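Local atomic coordinates of putative phosphomannomutase (Thermus thermophilus, PDB entry 1TUO), a protein that probably interconverts phosphorylated sugars by moving a phosphate group between positions on the sugar, as a magnesium-dependent member of the phosphohexose mutase family. Residues Y39-L44 with A73-K78; G48-V53 with R96-A101; K171-F176 with L354-V359; G178-D183 with I204-I209; L379-D384 with Y442-S447. All coordinates share one frame; numbering follows the deposited sequence.

Contact 1 (Y39-L44 with A73-K78); sequences YGRHLL and AGMGLK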
# COMPACT_ATOMS: atom_id res chain seq x y z
N TYR A 39 -18.07 15.87 -3.36
CA TYR A 39 -17.08 15.58 -4.37
C TYR A 39 -17.47 16.11 -5.75
O TYR A 39 -16.64 16.68 -6.46
CB TYR A 39 -16.86 14.06 -4.43
CG TYR A 39 -15.74 13.63 -5.34
CD1 TYR A 39 -14.47 14.21 -5.25
CD2 TYR A 39 -15.93 12.61 -6.27
CE1 TYR A 39 -13.42 13.79 -6.07
CE2 TYR A 39 -14.88 12.18 -7.09
CZ TYR A 39 -13.64 12.77 -6.98
OH TYR A 39 -12.60 12.34 -7.78
N GLY A 40 -18.74 15.94 -6.11
CA GLY A 40 -19.21 16.42 -7.40
C GLY A 40 -19.13 17.93 -7.50
O GLY A 40 -18.69 18.47 -8.52
N ARG A 41 -19.55 18.62 -6.44
CA ARG A 41 -19.52 20.08 -6.43
C ARG A 41 -18.07 20.53 -6.58
O ARG A 41 -17.78 21.49 -7.31
CB ARG A 41 -20.11 20.62 -5.12
CG ARG A 41 -21.59 20.32 -4.94
CD ARG A 41 -22.21 21.09 -3.78
NE ARG A 41 -23.59 20.67 -3.55
CZ ARG A 41 -24.45 21.30 -2.75
NH1 ARG A 41 -24.08 22.40 -2.10
NH2 ARG A 41 -25.69 20.83 -2.60
N HIS A 42 -17.18 19.85 -5.88
CA HIS A 42 -15.76 20.17 -5.94
C HIS A 42 -15.21 20.03 -7.36
O HIS A 42 -14.49 20.90 -7.85
CB HIS A 42 -14.97 19.25 -5.01
CG HIS A 42 -13.49 19.31 -5.21
ND1 HIS A 42 -12.75 20.43 -4.89
CD2 HIS A 42 -12.62 18.40 -5.68
CE1 HIS A 42 -11.47 20.19 -5.14
NE2 HIS A 42 -11.37 18.96 -5.63
N LEU A 43 -15.56 18.94 -8.02
CA LEU A 43 -15.08 18.70 -9.38
C LEU A 43 -15.67 19.65 -10.40
O LEU A 43 -14.97 20.11 -11.31
CB LEU A 43 -15.23 17.24 -9.84
CG LEU A 43 -14.36 16.06 -9.39
CD1 LEU A 43 -14.81 14.70 -9.92
CD2 LEU A 43 -12.85 16.12 -9.58
N LEU A 44 -16.96 19.96 -10.27
CA LEU A 44 -17.62 20.86 -11.21
C LEU A 44 -16.98 22.25 -11.12
O LEU A 44 -16.83 22.94 -12.13
CB LEU A 44 -19.11 20.96 -10.89
CG LEU A 44 -19.96 19.73 -11.24
CD1 LEU A 44 -21.35 19.91 -10.65
CD2 LEU A 44 -20.05 19.56 -12.75
N ALA A 73 -22.76 11.06 -11.89
CA ALA A 73 -23.26 11.16 -13.26
C ALA A 73 -24.47 12.09 -13.31
O ALA A 73 -24.64 12.87 -14.26
CB ALA A 73 -23.62 9.77 -13.78
N GLY A 74 -25.33 12.00 -12.30
CA GLY A 74 -26.51 12.84 -12.24
C GLY A 74 -26.17 14.31 -12.03
O GLY A 74 -26.99 15.19 -12.32
N MET A 75 -24.97 14.58 -11.53
CA MET A 75 -24.54 15.96 -11.30
C MET A 75 -23.88 16.57 -12.53
O MET A 75 -23.62 17.77 -12.56
CB MET A 75 -23.56 16.02 -10.12
CG MET A 75 -24.21 15.75 -8.78
SD MET A 75 -23.03 15.84 -7.43
CE MET A 75 -22.72 17.63 -7.37
N GLY A 76 -23.59 15.75 -13.54
CA GLY A 76 -22.98 16.28 -14.75
C GLY A 76 -21.58 15.76 -15.07
O GLY A 76 -21.02 16.09 -16.12
N LEU A 77 -21.01 14.96 -14.18
CA LEU A 77 -19.69 14.40 -14.43
C LEU A 77 -19.83 13.19 -15.33
O LEU A 77 -20.85 12.50 -15.29
CB LEU A 77 -19.02 13.96 -13.12
CG LEU A 77 -18.55 15.00 -12.10
CD1 LEU A 77 -17.65 16.02 -12.80
CD2 LEU A 77 -19.73 15.69 -11.47
N LYS A 78 -18.83 12.93 -16.17
CA LYS A 78 -18.89 11.74 -17.00
C LYS A 78 -18.33 10.69 -16.05
O LYS A 78 -17.32 10.93 -15.39
CB LYS A 78 -17.98 11.87 -18.23
CG LYS A 78 -18.07 10.67 -19.16
CD LYS A 78 -17.26 10.89 -20.43
CE LYS A 78 -17.51 9.78 -21.43
NZ LYS A 78 -16.83 10.05 -22.73
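Met75 does the tight work here, laying its thioether against the bare backbone of helix 29-45 at Gly40. With CG anti to the carbonyl carbon (chi1 -70°) and the chain bent only at its last torsion (chi3 71°), the methyl CE comes down on the peptide after Gly40, 3.4 Å from Arg41 N, while SD sits 3.9 Å from Gly40 CA. Gly40 has no side chain, and the sulphur lies directly against its CA. Leu77 fills in beside it: CD1 lies 4.0 Å from Leu43 CB, and CD2 meets Leu44 CG at 4.1 Å.

The other side is looser. Leu44 is exposed and crosses Leu77 obliquely, its CD1 reaching over Met75 O at 3.7 Å. Of the Arg41 side chain, only CG touches Met75 CE; the extended chain runs on outward and its NE forms a salt bridge with Glu37. Gly76, at positive phi, closes helix 61-75 in a Schellman motif and turns the chain into strand 78-82. Helices 29-45 and 61-75 thus meet over one face of the domain I sheet, where Leu43 and Leu77 both rest on Val51 of strand 50-55.

Contact 2 (G48-V53 with R96-A101); sequences GGLVVV and RHLKAA
Leu50 O is the best-held polar atom: among the atoms of the two segments one donor grips it, Ala101 N at 2.7 Å; the N-H...O angle is 148° and the donor lies in the carbonyl plane. The methyl of Ala100 presses against the same oxygen, its CB 3.2 Å from Leu50 O, so the carbonyl is closely hemmed in. On the other side of the residue, Leu50 N donates to a water at 2.9 Å, and that water in turn donates a hydrogen bond to Lys99 O, giving a second, solvent-mediated tie between the backbones.

The side chains close the space between. Leu50 has CG anti to its backbone N (chi1 170°), which sends CD2 across to Leu98, 3.7 Å from Leu98 CB, while its CG lies 3.8 Å from Ala100 CB. Val52, two residues on, points toward segment 96-101; its CG2 touches Ala100 CB at 3.8 Å and crosses the end of Leu98 at about a right angle, at CD1. Ala101 CB settles beside Gly48 O.

Helix 88-97 ends just before this, Lys99 taking positive phi in a Schellman motif, and the chain then drops into strand 102-106. Strand 78-82, helix 88-97 and strand 102-106 form a beta-alpha-beta crossover, with strand 50-55 between and parallel to both strands, in alpha/beta/alpha domain I.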
# COMPACT_ATOMS: atom_id res chain seq x y z
N GLY A 48 -15.28 20.18 -14.09
CA GLY A 48 -15.92 18.89 -14.33
C GLY A 48 -14.96 17.90 -14.95
O GLY A 48 -13.76 17.92 -14.68
N GLY A 49 -15.49 17.02 -15.80
CA GLY A 49 -14.66 16.02 -16.45
C GLY A 49 -15.09 14.60 -16.19
O GLY A 49 -16.22 14.34 -15.77
N LEU A 50 -14.18 13.67 -16.44
CA LEU A 50 -14.43 12.25 -16.24
C LEU A 50 -13.98 11.81 -14.85
O LEU A 50 -12.95 12.27 -14.34
CB LEU A 50 -13.66 11.44 -17.28
CG LEU A 50 -13.62 9.93 -17.06
CD1 LEU A 50 -14.99 9.34 -17.27
CD2 LEU A 50 -12.61 9.31 -18.03
N VAL A 51 -14.75 10.93 -14.23
CA VAL A 51 -14.39 10.42 -12.91
C VAL A 51 -14.45 8.91 -13.00
O VAL A 51 -15.41 8.36 -13.56
CB VAL A 51 -15.39 10.85 -11.81
CG1 VAL A 51 -14.96 10.26 -10.46
CG2 VAL A 51 -15.45 12.37 -11.73
N VAL A 52 -13.43 8.24 -12.47
CA VAL A 52 -13.40 6.79 -12.47
C VAL A 52 -13.69 6.32 -11.06
O VAL A 52 -13.11 6.84 -10.10
CB VAL A 52 -12.03 6.26 -12.93
CG1 VAL A 52 -12.07 4.75 -13.06
CG2 VAL A 52 -11.66 6.88 -14.28
N VAL A 53 -14.60 5.36 -10.92
CA VAL A 53 -14.96 4.82 -9.61
C VAL A 53 -14.63 3.34 -9.56
O VAL A 53 -14.80 2.62 -10.54
CB VAL A 53 -16.48 4.99 -9.35
CG1 VAL A 53 -16.85 4.38 -7.99
CG2 VAL A 53 -16.85 6.47 -9.37
N ARG A 96 -5.48 7.87 -14.66
CA ARG A 96 -4.47 8.49 -15.52
C ARG A 96 -4.63 8.03 -16.97
O ARG A 96 -4.55 8.84 -17.90
CB ARG A 96 -3.08 8.13 -14.99
CG ARG A 96 -1.92 8.74 -15.77
CD ARG A 96 -0.59 8.23 -15.24
NE ARG A 96 0.52 8.52 -16.13
CZ ARG A 96 1.58 8.52 -15.31
NH1 ARG A 96 1.71 8.19 -14.03
NH2 ARG A 96 2.66 8.57 -16.10
N HIS A 97 -4.88 6.74 -17.15
CA HIS A 97 -5.03 6.18 -18.49
C HIS A 97 -6.20 6.78 -19.26
O HIS A 97 -6.11 7.02 -20.47
CB HIS A 97 -5.20 4.66 -18.39
CG HIS A 97 -5.17 3.96 -19.71
ND1 HIS A 97 -6.30 3.46 -20.32
CD2 HIS A 97 -4.14 3.67 -20.54
CE1 HIS A 97 -5.97 2.89 -21.47
NE2 HIS A 97 -4.66 3.00 -21.62
N LEU A 98 -7.31 7.03 -18.57
CA LEU A 98 -8.49 7.60 -19.20
C LEU A 98 -8.51 9.13 -19.18
O LEU A 98 -9.48 9.75 -19.62
CB LEU A 98 -9.76 7.07 -18.52
CG LEU A 98 -9.99 5.56 -18.65
CD1 LEU A 98 -11.25 5.17 -17.90
CD2 LEU A 98 -10.12 5.19 -20.13
N LYS A 99 -7.43 9.72 -18.68
CA LYS A 99 -7.29 11.17 -18.59
C LYS A 99 -8.46 11.79 -17.84
O LYS A 99 -9.02 12.82 -18.25
CB LYS A 99 -7.16 11.78 -19.99
CG LYS A 99 -6.12 11.06 -20.85
CD LYS A 99 -5.60 11.92 -21.99
CE LYS A 99 -4.75 13.07 -21.46
NZ LYS A 99 -3.29 12.79 -21.62
N ALA A 100 -8.83 11.16 -16.73
CA ALA A 100 -9.93 11.61 -15.90
C ALA A 100 -9.51 12.74 -14.98
O ALA A 100 -8.32 12.95 -14.73
CB ALA A 100 -10.46 10.44 -15.07
N ALA A 101 -10.49 13.47 -14.46
CA ALA A 101 -10.23 14.58 -13.56
C ALA A 101 -9.93 14.02 -12.17
O ALA A 101 -9.34 14.70 -11.33
CB ALA A 101 -11.45 15.49 -13.51
O HOH W 1 -11.68 14.27 -17.71

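Contact 3 (K171-F176 with L354-V359); sequences KALSGF and LLLESV
The ring of Phe176 faces one methyl almost squarely. Leu356 CD1 stands 3.4 Å from the ring centroid and 7° off its normal, so the C-H groups point into the pi cloud from directly above the middle, a clean CH-pi contact. Both residues reach for it in the same manner: each has CG anti to its own backbone N (chi1 -176° for Phe176 and -175° for Leu356), and the two side chains cross at about a right angle. Val359, one helical turn along from Leu356, approaches differently, with CG1 in the plane of the ring at its edge, 3.8 Å from Phe176 CE1. The ring therefore has a methyl on its face and another at its rim.

Leu173, three residues before Phe176, comes in beside it. Its CD2 rides on the backbone of helix 348-362, 3.4 Å from Glu357 CA, and also meets Leu356 CG at 3.8 Å; its chain crosses that of Glu357 at about a right angle. A type I turn from Leu173 to Phe176 brings both hydrophobic groups round to the same helix, and Ser174 OG ties back to Lys171 O at 2.6 Å.

The side chain of Glu357 takes part only through its CB, 3.7 Å from Leu173 CD2, while its carboxylate is taken by Lys281, Tyr277 and the backbone N of Asp169. Domains II and III are thus joined here by apolar contacts; the buried Glu357 carboxylate is salt-bridged to Lys281, and these partners would probably favour its ionised form.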
# COMPACT_ATOMS: atom_id res chain seq x y z
N LYS A 171 12.32 -10.54 -19.99
CA LYS A 171 13.35 -11.52 -20.32
C LYS A 171 13.93 -12.11 -19.03
O LYS A 171 14.08 -13.32 -18.89
CB LYS A 171 14.46 -10.84 -21.13
CG LYS A 171 15.53 -11.78 -21.64
CD LYS A 171 16.50 -11.05 -22.56
CE LYS A 171 17.63 -11.95 -23.03
NZ LYS A 171 17.12 -13.13 -23.80
N ALA A 172 14.23 -11.23 -18.07
CA ALA A 172 14.77 -11.67 -16.80
C ALA A 172 13.74 -12.49 -16.03
O ALA A 172 14.05 -13.53 -15.46
CB ALA A 172 15.21 -10.47 -15.98
N LEU A 173 12.49 -12.02 -16.04
CA LEU A 173 11.41 -12.71 -15.34
C LEU A 173 11.22 -14.16 -15.78
O LEU A 173 10.94 -15.03 -14.95
CB LEU A 173 10.09 -11.96 -15.55
CG LEU A 173 9.77 -10.82 -14.59
CD1 LEU A 173 8.53 -10.08 -15.07
CD2 LEU A 173 9.56 -11.38 -13.18
N SER A 174 11.36 -14.41 -17.08
CA SER A 174 11.18 -15.76 -17.61
C SER A 174 12.18 -16.74 -16.98
O SER A 174 11.97 -17.95 -17.02
CB SER A 174 11.36 -15.76 -19.13
OG SER A 174 12.69 -15.44 -19.49
N GLY A 175 13.25 -16.20 -16.40
CA GLY A 175 14.26 -17.04 -15.79
C GLY A 175 13.90 -17.57 -14.41
O GLY A 175 14.59 -18.46 -13.90
N PHE A 176 12.84 -17.04 -13.80
CA PHE A 176 12.44 -17.50 -12.47
C PHE A 176 12.29 -19.01 -12.49
O PHE A 176 11.57 -19.56 -13.33
CB PHE A 176 11.13 -16.85 -12.03
CG PHE A 176 10.71 -17.21 -10.63
CD1 PHE A 176 11.52 -16.90 -9.54
CD2 PHE A 176 9.51 -17.88 -10.40
CE1 PHE A 176 11.15 -17.26 -8.24
CE2 PHE A 176 9.13 -18.24 -9.11
CZ PHE A 176 9.95 -17.93 -8.03
N LEU A 354 8.00 -7.15 -9.11
CA LEU A 354 9.40 -6.73 -9.04
C LEU A 354 10.17 -7.66 -8.10
O LEU A 354 11.35 -7.94 -8.33
CB LEU A 354 9.51 -5.28 -8.56
CG LEU A 354 9.08 -4.23 -9.60
CD1 LEU A 354 8.98 -2.86 -8.94
CD2 LEU A 354 10.08 -4.20 -10.75
N LEU A 355 9.51 -8.14 -7.05
CA LEU A 355 10.18 -9.07 -6.14
C LEU A 355 10.52 -10.32 -6.95
O LEU A 355 11.63 -10.84 -6.87
CB LEU A 355 9.27 -9.44 -4.97
CG LEU A 355 9.15 -8.33 -3.93
CD1 LEU A 355 8.02 -8.62 -2.96
CD2 LEU A 355 10.48 -8.19 -3.19
N LEU A 356 9.55 -10.77 -7.74
CA LEU A 356 9.73 -11.94 -8.59
C LEU A 356 10.88 -11.69 -9.57
O LEU A 356 11.73 -12.56 -9.79
CB LEU A 356 8.43 -12.23 -9.34
CG LEU A 356 8.35 -13.49 -10.20
CD1 LEU A 356 8.55 -14.73 -9.34
CD2 LEU A 356 6.98 -13.54 -10.88
N GLU A 357 10.91 -10.49 -10.16
CA GLU A 357 11.97 -10.15 -11.10
C GLU A 357 13.34 -10.19 -10.42
O GLU A 357 14.29 -10.78 -10.95
CB GLU A 357 11.75 -8.75 -11.69
CG GLU A 357 12.75 -8.40 -12.81
CD GLU A 357 12.62 -6.96 -13.29
OE1 GLU A 357 11.53 -6.58 -13.75
OE2 GLU A 357 13.62 -6.22 -13.21
N SER A 358 13.45 -9.56 -9.25
CA SER A 358 14.71 -9.52 -8.51
C SER A 358 15.29 -10.90 -8.25
O SER A 358 16.49 -11.13 -8.40
CB SER A 358 14.54 -8.79 -7.16
OG SER A 358 13.82 -9.58 -6.23
N VAL A 359 14.44 -11.83 -7.84
CA VAL A 359 14.90 -13.18 -7.56
C VAL A 359 15.43 -13.85 -8.82
O VAL A 359 16.49 -14.48 -8.80
CB VAL A 359 13.78 -14.04 -6.94
CG1 VAL A 359 14.23 -15.48 -6.78
CG2 VAL A 359 13.39 -13.45 -5.58

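Contact 4 (G178-D183 with I204-I209); sequences GVLYHD and IPVRPI
Arg207 leaves its strand with CG anti to the carbonyl carbon (chi1 -64°) and then runs extended to NE; Tyr181 starts in the same sense (chi1 -71°), so the two chains lie side by side on one face of the sheet and point the same way. Ring and guanidinium planes stand 85° apart. The tyrosine OH meets the guanidinium at its edge, where Arg207 NH1 gives it a weak, bent hydrogen bond of 3.1 Å; its stronger partner is Glu239. Val179 places CG2 anti to its own N and sets that methyl over a face of the guanidinium, 3.6 Å from Arg207 NE.

Beneath these side chains the backbones pair in parallel register, Leu180 with Val206 through Asp183 with Ile209. Leu180 N donates nearly straight along the axis of the Pro205 carbonyl, at 3.0 Å to its O. Leu180 O then takes Arg207 N at 2.8 Å, His182 N reaches Arg207 O, and Ile209 N closes the series on His182 O at 2.9 Å. These are the two strands of a beta-alpha-beta crossover, linked by helix 192-199, in domain II; strand 206-209 is an edge strand of its sheet, and strand 244-248 pairs with the other side of 180-183.

Ile209 shares the Tyr181 face, its CG2 3.7 Å from Asp183 CG. The Asp183 carboxylate itself is bound by Arg210, Thr232 and the backbone N of Met185. On the reverse face Val206 and His182 lean toward helix 192-199, with Val206 CG1 4.1 Å from His182 CB, while His182 NE2 is hydrogen-bonded to Thr248.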
# COMPACT_ATOMS: atom_id res chain seq x y z
N GLY A 178 11.32 -20.92 -9.68
CA GLY A 178 10.49 -21.45 -8.61
C GLY A 178 9.00 -21.34 -8.88
O GLY A 178 8.56 -21.28 -10.03
N VAL A 179 8.23 -21.33 -7.81
CA VAL A 179 6.79 -21.20 -7.88
C VAL A 179 6.41 -19.99 -7.04
O VAL A 179 7.00 -19.76 -5.99
CB VAL A 179 6.08 -22.44 -7.31
CG1 VAL A 179 6.58 -22.73 -5.92
CG2 VAL A 179 4.58 -22.22 -7.28
N LEU A 180 5.45 -19.22 -7.52
CA LEU A 180 5.00 -18.06 -6.77
C LEU A 180 3.64 -18.34 -6.15
O LEU A 180 2.69 -18.69 -6.84
CB LEU A 180 4.90 -16.82 -7.67
CG LEU A 180 4.41 -15.54 -6.99
CD1 LEU A 180 5.39 -15.11 -5.91
CD2 LEU A 180 4.24 -14.43 -8.02
N TYR A 181 3.57 -18.24 -4.82
CA TYR A 181 2.31 -18.44 -4.13
C TYR A 181 1.73 -17.05 -3.96
O TYR A 181 2.45 -16.12 -3.60
CB TYR A 181 2.53 -19.09 -2.76
CG TYR A 181 2.95 -20.54 -2.83
CD1 TYR A 181 4.27 -20.90 -3.06
CD2 TYR A 181 2.01 -21.56 -2.67
CE1 TYR A 181 4.66 -22.24 -3.14
CE2 TYR A 181 2.38 -22.90 -2.74
CZ TYR A 181 3.70 -23.23 -2.98
OH TYR A 181 4.08 -24.56 -3.04
N HIS A 182 0.44 -16.91 -4.25
CA HIS A 182 -0.23 -15.62 -4.10
C HIS A 182 -1.44 -15.75 -3.21
O HIS A 182 -2.48 -16.28 -3.61
CB HIS A 182 -0.68 -15.07 -5.46
CG HIS A 182 -1.39 -13.75 -5.35
ND1 HIS A 182 -2.17 -13.24 -6.36
CD2 HIS A 182 -1.43 -12.84 -4.35
CE1 HIS A 182 -2.66 -12.07 -5.99
NE2 HIS A 182 -2.23 -11.80 -4.77
N ASP A 183 -1.29 -15.24 -1.99
CA ASP A 183 -2.35 -15.22 -0.99
C ASP A 183 -3.05 -13.88 -1.22
O ASP A 183 -2.47 -12.83 -0.98
CB ASP A 183 -1.71 -15.28 0.39
CG ASP A 183 -2.72 -15.19 1.52
OD1 ASP A 183 -2.26 -15.24 2.68
OD2 ASP A 183 -3.94 -15.08 1.26
N ILE A 204 5.25 -18.80 -15.78
CA ILE A 204 5.68 -18.87 -14.39
C ILE A 204 4.47 -19.37 -13.62
O ILE A 204 3.40 -18.78 -13.68
CB ILE A 204 6.11 -17.50 -13.86
CG1 ILE A 204 7.35 -17.00 -14.61
CG2 ILE A 204 6.38 -17.59 -12.36
CD1 ILE A 204 7.86 -15.65 -14.15
N PRO A 205 4.62 -20.48 -12.89
CA PRO A 205 3.49 -21.02 -12.12
C PRO A 205 3.11 -20.20 -10.89
O PRO A 205 3.96 -19.84 -10.08
CB PRO A 205 3.96 -22.43 -11.76
CG PRO A 205 5.44 -22.25 -11.61
CD PRO A 205 5.79 -21.38 -12.80
N VAL A 206 1.82 -19.91 -10.76
CA VAL A 206 1.32 -19.16 -9.62
C VAL A 206 0.28 -20.01 -8.92
O VAL A 206 -0.73 -20.39 -9.52
CB VAL A 206 0.69 -17.82 -10.03
CG1 VAL A 206 -0.06 -17.20 -8.85
CG2 VAL A 206 1.77 -16.86 -10.51
N ARG A 207 0.55 -20.34 -7.66
CA ARG A 207 -0.38 -21.14 -6.88
C ARG A 207 -1.13 -20.21 -5.94
O ARG A 207 -0.54 -19.61 -5.05
CB ARG A 207 0.39 -22.22 -6.11
CG ARG A 207 1.08 -23.22 -7.05
CD ARG A 207 1.88 -24.27 -6.29
NE ARG A 207 2.57 -25.18 -7.21
CZ ARG A 207 3.40 -26.14 -6.81
NH1 ARG A 207 3.64 -26.32 -5.52
NH2 ARG A 207 4.01 -26.91 -7.71
N PRO A 208 -2.44 -20.08 -6.15
CA PRO A 208 -3.31 -19.22 -5.35
C PRO A 208 -3.62 -19.73 -3.95
O PRO A 208 -3.71 -20.93 -3.71
CB PRO A 208 -4.56 -19.12 -6.21
CG PRO A 208 -4.67 -20.52 -6.72
CD PRO A 208 -3.23 -20.83 -7.15
N ILE A 209 -3.79 -18.77 -3.04
CA ILE A 209 -4.14 -19.03 -1.66
C ILE A 209 -5.22 -17.99 -1.34
O ILE A 209 -5.03 -16.80 -1.60
CB ILE A 209 -2.94 -18.84 -0.71
CG1 ILE A 209 -1.96 -20.01 -0.88
CG2 ILE A 209 -3.41 -18.76 0.73
CD1 ILE A 209 -0.70 -19.90 -0.05

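Contact 5 (L379-D384 with Y442-S447); sequences LTHAYD and YVEAQS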
# COMPACT_ATOMS: atom_id res chain seq x y z
N LEU A 379 24.78 -3.40 8.76
CA LEU A 379 23.80 -3.43 9.85
C LEU A 379 22.92 -4.67 9.81
O LEU A 379 22.69 -5.24 8.74
CB LEU A 379 22.90 -2.19 9.76
CG LEU A 379 23.56 -0.81 9.84
CD1 LEU A 379 22.53 0.26 9.51
CD2 LEU A 379 24.15 -0.60 11.23
N THR A 380 22.44 -5.08 10.98
CA THR A 380 21.54 -6.22 11.09
C THR A 380 20.17 -5.61 11.40
O THR A 380 20.09 -4.57 12.06
CB THR A 380 21.96 -7.17 12.23
OG1 THR A 380 23.23 -7.75 11.93
CG2 THR A 380 20.93 -8.27 12.41
N HIS A 381 19.11 -6.25 10.92
CA HIS A 381 17.76 -5.73 11.10
C HIS A 381 16.79 -6.63 11.86
O HIS A 381 16.72 -7.83 11.61
CB HIS A 381 17.15 -5.41 9.73
CG HIS A 381 15.68 -5.12 9.77
ND1 HIS A 381 15.18 -3.87 10.06
CD2 HIS A 381 14.61 -5.92 9.57
CE1 HIS A 381 13.86 -3.91 10.05
NE2 HIS A 381 13.49 -5.15 9.75
N ALA A 382 16.04 -6.01 12.76
CA ALA A 382 15.01 -6.69 13.54
C ALA A 382 13.96 -5.61 13.80
O ALA A 382 14.31 -4.45 14.02
CB ALA A 382 15.58 -7.22 14.86
N TYR A 383 12.69 -5.97 13.78
CA TYR A 383 11.66 -4.97 13.98
C TYR A 383 10.33 -5.50 14.49
O TYR A 383 9.99 -6.67 14.28
CB TYR A 383 11.45 -4.23 12.65
CG TYR A 383 10.27 -3.29 12.61
CD1 TYR A 383 8.98 -3.78 12.39
CD2 TYR A 383 10.43 -1.92 12.82
CE1 TYR A 383 7.88 -2.93 12.38
CE2 TYR A 383 9.33 -1.06 12.82
CZ TYR A 383 8.07 -1.57 12.59
OH TYR A 383 6.97 -0.74 12.59
N ASP A 384 9.60 -4.64 15.18
CA ASP A 384 8.28 -4.98 15.70
C ASP A 384 7.54 -3.70 16.09
O ASP A 384 8.16 -2.65 16.29
CB ASP A 384 8.38 -5.89 16.92
CG ASP A 384 7.07 -6.59 17.23
OD1 ASP A 384 6.95 -7.21 18.31
OD2 ASP A 384 6.16 -6.51 16.38
N TYR A 442 7.03 1.82 17.66
CA TYR A 442 7.76 1.15 16.58
C TYR A 442 9.20 0.99 17.05
O TYR A 442 9.80 1.95 17.54
CB TYR A 442 7.77 1.99 15.30
CG TYR A 442 6.43 2.56 14.88
CD1 TYR A 442 5.80 3.55 15.63
CD2 TYR A 442 5.81 2.13 13.70
CE1 TYR A 442 4.59 4.10 15.22
CE2 TYR A 442 4.60 2.67 13.29
CZ TYR A 442 4.00 3.66 14.05
OH TYR A 442 2.81 4.22 13.65
N VAL A 443 9.75 -0.21 16.92
CA VAL A 443 11.12 -0.43 17.35
C VAL A 443 11.96 -1.19 16.34
O VAL A 443 11.53 -2.20 15.79
CB VAL A 443 11.18 -1.22 18.69
CG1 VAL A 443 12.63 -1.58 19.02
CG2 VAL A 443 10.60 -0.38 19.83
N GLU A 444 13.15 -0.66 16.09
CA GLU A 444 14.11 -1.31 15.22
C GLU A 444 15.39 -1.45 16.03
O GLU A 444 15.83 -0.50 16.68
CB GLU A 444 14.40 -0.49 13.96
CG GLU A 444 15.52 -1.13 13.13
CD GLU A 444 15.68 -0.53 11.76
OE1 GLU A 444 15.59 0.71 11.63
OE2 GLU A 444 15.91 -1.31 10.80
N ALA A 445 15.98 -2.64 15.99
CA ALA A 445 17.22 -2.91 16.71
C ALA A 445 17.99 -4.01 15.98
O ALA A 445 17.50 -4.56 14.99
CB ALA A 445 16.93 -3.32 18.15
N GLN A 446 19.18 -4.33 16.48
CA GLN A 446 20.03 -5.34 15.86
C GLN A 446 19.54 -6.78 15.98
O GLN A 446 19.90 -7.62 15.15
CB GLN A 446 21.44 -5.24 16.42
CG GLN A 446 22.54 -5.47 15.39
CD GLN A 446 22.67 -4.33 14.39
OE1 GLN A 446 23.50 -4.37 13.48
NE2 GLN A 446 21.83 -3.30 14.55
N SER A 447 18.73 -7.08 16.99
CA SER A 447 18.23 -8.44 17.17
C SER A 447 16.78 -8.44 17.63
O SER A 447 16.29 -7.44 18.15
CB SER A 447 19.07 -9.17 18.22
OG SER A 447 18.89 -8.57 19.50
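Two antiparallel strands at the border of the C-terminal domain's sheet meet here, with a His-carboxylate pair on the face that carries Tyr383 and Glu444. His381 ND1 donates to Glu444 OE2 at 2.8 Å, the oxygen lying in the ring plane and offering its anti lone pair; the carboxylate plane is turned 83° against the imidazole. Both side chains have CG anti to their backbone N, which brings them together across the two segments. Thr294 OG1 also bonds OE2 and Trp295 N holds OE1, so the carboxylate is gripped at both oxygens and may well stay ionised.

Along the backbone, Asp384 and Val443 form a hydrogen-bonded pair: Val443 N reaches Asp384 O at 3.0 Å, nearly along the C=O axis, and Asp384 N returns to Val443 O at 3.2 Å. Beside it, Tyr383 and Tyr442 run side by side, Tyr383 OH coming to the edge of the Tyr442 ring, 3.3 Å from CD2. Further along, Gln446 bends at chi2 (71°) to put OE1 2.8 Å from Thr380 N, which lies well above the amide plane.

Strand 382-386 is one edge of its sheet, and strand 426-431 flanks 440-445 on its other side. Ala382 and Val443 pack on helix 448-459, which Ser447 N-caps; His381 and Glu444 face Leu296 of helix 296-304 in the preceding domain.

Overall arrangement
Contacts 1 and 2 are both partly buried and share domain I, joined by probable backbone hydrogen bonds, Leu43 with Gly48 and Lys78 with Val51; yet contact 1 is apolar helix against helix end, whereas contact 2 adds a direct backbone bond and a bridging water. Contact 3 alone is wholly buried, and alone joins two domains. Its centre is about 14 Å from that of contact 4, and the two touch where Ile204 meets Leu173, Phe176 and Leu356 and where Leu180 meets Leu356, although contact 4 is a parallel strand pair bound chiefly by its backbone. Contact 5 pairs strands too, antiparallel and richer in polar side chains, across the chain's centre from contact 1.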